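PDB 3KR9: SAM-dependent methyltransferase from Streptococcus pneumoniae, which probably transfers a methyl group from S-adenosylmethionine to N1 of adenine 22 in tRNA, as a class I Rossmann-like methyltransferase. Local coordinates for residues E7-F12 against Y150-V155; A44-E49 against I68-A73. All coordinates share one frame; numbering follows the deposited sequence.

Interaction 1: residues E7-F12 against Y150-V155; sequences ELVASF and YEILVV
The N-terminal helix 4-10 rests on the central sheet here, Leu8 and Val9 meeting Ile152 of strand 148-157 while Phe12, farther along the same segment, meets Val154. Ile152 reaches the helix with the tip of its longer branch: CD1 comes to 3.5 Å from Leu8 CB, tighter than usual for two carbons, and lies 4.0 Å from Val9 CG2. Its CG1 sits beside the backbone N (chi1 -64°), which sends this branch to the helix and the shorter CG2 toward the Phe12 ring, 4.2 Å from Phe12 CD2. Strand 148-157 runs antiparallel to both its neighbours, 114-119 and 135-145, as in the reversed-strand end of a class I methyltransferase sheet, and segment 7-12 covers the face of this strand that carries Ile152 and Val154. There Val154 CG2 makes a CH-pi contact over the centre of the Phe12 ring, 3.4 Å from the centroid and 9° off the normal. On the opposite ring face lies Ser11 OG, offset toward the rim; it donates to Leu8 O over 2.6 Å, and Ser11 N donates to that same carbonyl. Ile116 of strand 114-119 touches both Phe12 and Ile152, and Ser141 of strand 135-145 also packs on Phe12.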
# COMPACT_ATOMS: atom_id res chain seq x y z
N GLU A 7 8.50 3.63 -7.69
CA GLU A 7 9.82 4.11 -7.27
C GLU A 7 9.79 4.50 -5.78
O GLU A 7 10.71 4.22 -5.04
CB GLU A 7 10.23 5.31 -8.15
CG GLU A 7 11.76 5.54 -8.24
CD GLU A 7 12.48 4.61 -9.20
OE1 GLU A 7 12.42 4.78 -10.47
OE2 GLU A 7 13.19 3.73 -8.68
N LEU A 8 8.73 5.18 -5.35
CA LEU A 8 8.57 5.51 -3.95
C LEU A 8 8.44 4.26 -3.07
O LEU A 8 9.06 4.20 -1.99
CB LEU A 8 7.37 6.45 -3.80
CG LEU A 8 7.86 7.88 -4.04
CD1 LEU A 8 8.96 8.00 -5.08
CD2 LEU A 8 6.72 8.90 -4.28
N VAL A 9 7.65 3.28 -3.52
CA VAL A 9 7.54 1.96 -2.87
C VAL A 9 8.92 1.34 -2.75
O VAL A 9 9.39 0.95 -1.64
CB VAL A 9 6.57 1.00 -3.65
CG1 VAL A 9 6.76 -0.48 -3.25
CG2 VAL A 9 5.12 1.40 -3.43
N ALA A 10 9.62 1.37 -3.89
CA ALA A 10 10.98 0.83 -4.00
C ALA A 10 11.91 1.37 -2.95
O ALA A 10 12.88 0.70 -2.58
CB ALA A 10 11.57 1.26 -5.36
N SER A 11 11.68 2.62 -2.56
CA SER A 11 12.73 3.27 -1.74
C SER A 11 12.68 2.74 -0.31
O SER A 11 13.64 2.94 0.48
CB SER A 11 12.57 4.76 -1.74
OG SER A 11 11.37 5.12 -1.08
N PHE A 12 11.58 2.06 0.02
CA PHE A 12 11.48 1.44 1.31
C PHE A 12 11.95 0.02 1.30
O PHE A 12 12.03 -0.60 2.36
CB PHE A 12 10.08 1.57 1.87
CG PHE A 12 9.68 2.98 2.23
CD1 PHE A 12 10.21 3.61 3.36
CD2 PHE A 12 8.74 3.66 1.44
CE1 PHE A 12 9.81 4.89 3.71
CE2 PHE A 12 8.33 4.94 1.78
CZ PHE A 12 8.86 5.56 2.91
N TYR A 150 -1.94 8.84 -4.02
CA TYR A 150 -1.65 7.47 -3.57
C TYR A 150 -0.87 7.48 -2.24
O TYR A 150 0.22 8.12 -2.15
CB TYR A 150 -0.81 6.72 -4.63
CG TYR A 150 -1.54 6.62 -5.95
CD1 TYR A 150 -2.47 5.61 -6.17
CD2 TYR A 150 -1.34 7.56 -6.97
CE1 TYR A 150 -3.17 5.51 -7.35
CE2 TYR A 150 -2.05 7.47 -8.17
CZ TYR A 150 -2.95 6.44 -8.35
OH TYR A 150 -3.65 6.35 -9.52
N GLU A 151 -1.37 6.77 -1.24
CA GLU A 151 -0.64 6.63 0.04
C GLU A 151 0.17 5.34 0.01
O GLU A 151 -0.24 4.37 -0.66
CB GLU A 151 -1.63 6.59 1.21
CG GLU A 151 -2.46 7.88 1.32
CD GLU A 151 -3.32 7.90 2.55
OE1 GLU A 151 -3.10 7.03 3.39
OE2 GLU A 151 -4.23 8.75 2.67
N ILE A 152 1.33 5.36 0.66
CA ILE A 152 2.20 4.17 0.86
C ILE A 152 2.41 3.99 2.40
O ILE A 152 2.84 4.93 3.09
CB ILE A 152 3.60 4.39 0.19
CG1 ILE A 152 3.46 4.53 -1.35
CG2 ILE A 152 4.62 3.28 0.59
CD1 ILE A 152 4.70 5.09 -2.01
N LEU A 153 2.11 2.79 2.93
CA LEU A 153 2.26 2.51 4.34
C LEU A 153 3.37 1.50 4.51
O LEU A 153 3.38 0.46 3.83
CB LEU A 153 0.99 1.90 4.91
CG LEU A 153 -0.20 2.80 5.20
CD1 LEU A 153 -0.50 3.79 4.07
CD2 LEU A 153 -1.43 1.87 5.50
N VAL A 154 4.32 1.80 5.41
CA VAL A 154 5.41 0.86 5.70
C VAL A 154 5.15 0.29 7.09
O VAL A 154 4.85 1.02 8.00
CB VAL A 154 6.80 1.55 5.73
CG1 VAL A 154 7.92 0.45 5.81
CG2 VAL A 154 7.04 2.49 4.48
N VAL A 155 5.30 -1.02 7.26
CA VAL A 155 4.73 -1.68 8.41
C VAL A 155 5.71 -2.70 8.85
O VAL A 155 6.38 -3.35 8.01
CB VAL A 155 3.41 -2.43 7.99
CG1 VAL A 155 2.85 -3.22 9.17
CG2 VAL A 155 2.39 -1.41 7.40

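Interaction 2: residues A44-E49 against I68-A73; sequences AGEVVE and IQVRLA
Ala44, Gly45 and Glu46 pair in parallel register with Val70, Arg71 and Leu72, joining the C-terminal part of strand 39-46 to the edge strand 68-72. Four backbone hydrogen bonds alternate along the ladder. Ala44 N donates to Gln69 O (2.8 Å) and Glu46 N to Arg71 O (2.9 Å), both nearly in line with the accepting C=O; Arg71 N returns a bond to Ala44 O (3.1 Å). The last, Ala73 N to Glu46 O (2.9 Å), comes from 38° above the carbonyl plane, where the strand pairing gives out. Val70 CA and Leu72 CA add C-H...O contacts to Ala44 O and Glu46 O. From Leu72 CB the side chain runs with CG anti to the backbone N (chi1 175°), which turns the branch back toward the other strand. CD1 then settles over its backbone, 3.4 Å from Glu46 O and 3.6 Å from Val47 O, and reaches the carbonyl carbon of Val48, the N-cap residue of helix 49-61. That helix covers the face bearing Glu46 and Val70, both of which touch Ala55. On the other face Arg71 extends away; its NH1 pairs with Asp83 and Ala78 O, its NH2 with Gln69 OE1 (3.0 Å). Glu46 ends its strand beside Ser24, where class I methyltransferases commonly place an acidic residue for the ribose of S-adenosylmethionine, a role it may share. Strand 39-46, helix 49-61 and strand 68-72 form a beta-alpha-beta crossover of the Rossmann-like fold.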
# COMPACT_ATOMS: atom_id res chain seq x y z
N ALA A 44 7.91 -12.80 -7.80
CA ALA A 44 6.80 -12.01 -8.31
C ALA A 44 5.56 -12.93 -8.34
O ALA A 44 5.53 -13.88 -9.14
CB ALA A 44 7.12 -11.51 -9.77
N GLY A 45 4.56 -12.66 -7.51
CA GLY A 45 3.35 -13.48 -7.48
C GLY A 45 2.35 -12.91 -8.45
O GLY A 45 2.24 -11.71 -8.55
N GLU A 46 1.64 -13.77 -9.18
CA GLU A 46 0.61 -13.33 -10.09
C GLU A 46 -0.59 -14.31 -9.99
O GLU A 46 -0.39 -15.51 -10.04
CB GLU A 46 1.13 -13.39 -11.56
CG GLU A 46 2.39 -12.56 -11.86
CD GLU A 46 2.15 -11.07 -11.78
OE1 GLU A 46 0.97 -10.66 -11.67
OE2 GLU A 46 3.14 -10.28 -11.84
N VAL A 47 -1.81 -13.82 -9.89
CA VAL A 47 -2.92 -14.78 -9.76
C VAL A 47 -3.57 -15.11 -11.11
O VAL A 47 -4.19 -16.18 -11.24
CB VAL A 47 -3.98 -14.33 -8.75
CG1 VAL A 47 -4.63 -13.04 -9.22
CG2 VAL A 47 -5.08 -15.49 -8.56
N VAL A 48 -3.45 -14.23 -12.10
CA VAL A 48 -4.03 -14.48 -13.43
C VAL A 48 -2.96 -14.79 -14.49
O VAL A 48 -1.79 -14.31 -14.41
CB VAL A 48 -5.04 -13.35 -13.91
CG1 VAL A 48 -4.80 -12.05 -13.20
CG2 VAL A 48 -5.00 -13.16 -15.43
N GLU A 49 -3.38 -15.59 -15.48
CA GLU A 49 -2.51 -16.18 -16.51
C GLU A 49 -1.79 -15.14 -17.38
O GLU A 49 -0.60 -15.27 -17.65
CB GLU A 49 -3.36 -17.08 -17.42
CG GLU A 49 -2.62 -17.62 -18.67
CD GLU A 49 -1.71 -18.73 -18.29
OE1 GLU A 49 -1.47 -18.92 -17.07
OE2 GLU A 49 -1.18 -19.38 -19.21
N ILE A 68 14.94 -14.01 -10.05
CA ILE A 68 13.51 -13.74 -9.87
C ILE A 68 12.65 -14.91 -10.32
O ILE A 68 12.65 -15.28 -11.52
CB ILE A 68 13.10 -12.45 -10.63
CG1 ILE A 68 14.02 -11.29 -10.24
CG2 ILE A 68 11.59 -12.10 -10.46
CD1 ILE A 68 13.76 -10.02 -11.09
N GLN A 69 11.95 -15.50 -9.34
CA GLN A 69 10.94 -16.53 -9.62
C GLN A 69 9.61 -15.88 -9.81
O GLN A 69 9.27 -14.89 -9.09
CB GLN A 69 10.84 -17.54 -8.47
CG GLN A 69 12.10 -18.38 -8.28
CD GLN A 69 12.06 -19.09 -6.95
OE1 GLN A 69 11.42 -20.15 -6.81
NE2 GLN A 69 12.65 -18.47 -5.94
N VAL A 70 8.84 -16.43 -10.75
CA VAL A 70 7.48 -15.96 -11.03
C VAL A 70 6.55 -17.14 -10.72
O VAL A 70 6.77 -18.26 -11.19
CB VAL A 70 7.27 -15.52 -12.49
CG1 VAL A 70 5.85 -14.84 -12.66
CG2 VAL A 70 8.40 -14.58 -12.94
N ARG A 71 5.56 -16.88 -9.87
CA ARG A 71 4.69 -17.95 -9.42
C ARG A 71 3.24 -17.57 -9.63
O ARG A 71 2.86 -16.38 -9.41
CB ARG A 71 4.97 -18.24 -7.94
CG ARG A 71 6.35 -18.79 -7.68
CD ARG A 71 6.60 -18.92 -6.18
NE ARG A 71 7.88 -19.58 -5.90
CZ ARG A 71 8.39 -19.68 -4.68
NH1 ARG A 71 7.70 -19.21 -3.65
NH2 ARG A 71 9.56 -20.29 -4.47
N LEU A 72 2.45 -18.56 -10.08
CA LEU A 72 1.06 -18.40 -10.34
C LEU A 72 0.32 -18.82 -9.05
O LEU A 72 0.33 -20.00 -8.73
CB LEU A 72 0.67 -19.38 -11.47
CG LEU A 72 -0.82 -19.36 -11.74
CD1 LEU A 72 -1.19 -17.95 -12.31
CD2 LEU A 72 -1.19 -20.54 -12.70
N ALA A 73 -0.26 -17.87 -8.32
CA ALA A 73 -0.85 -18.16 -7.00
C ALA A 73 -1.49 -16.91 -6.49
O ALA A 73 -1.11 -15.78 -6.90
CB ALA A 73 0.19 -18.66 -6.00

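Overall arrangement
Both contacts reach the same seven-stranded sheet but in different ways, with centres about 21 Å apart and no atoms touching. Interaction 1 is buried, its centre about 7 Å from the centre of the chain, and is purely apolar across its segments: the N-terminal segment 7-12 packs on the antiparallel part of the sheet. The centre of interaction 2 lies about 19 Å from that of the chain, at the parallel edge, where main-chain hydrogen bonds do most of the work and several side chains are exposed. Interaction 1 unites segments 138 residues apart, whereas interaction 2 joins neighbouring strands within that span, linked through a single helix.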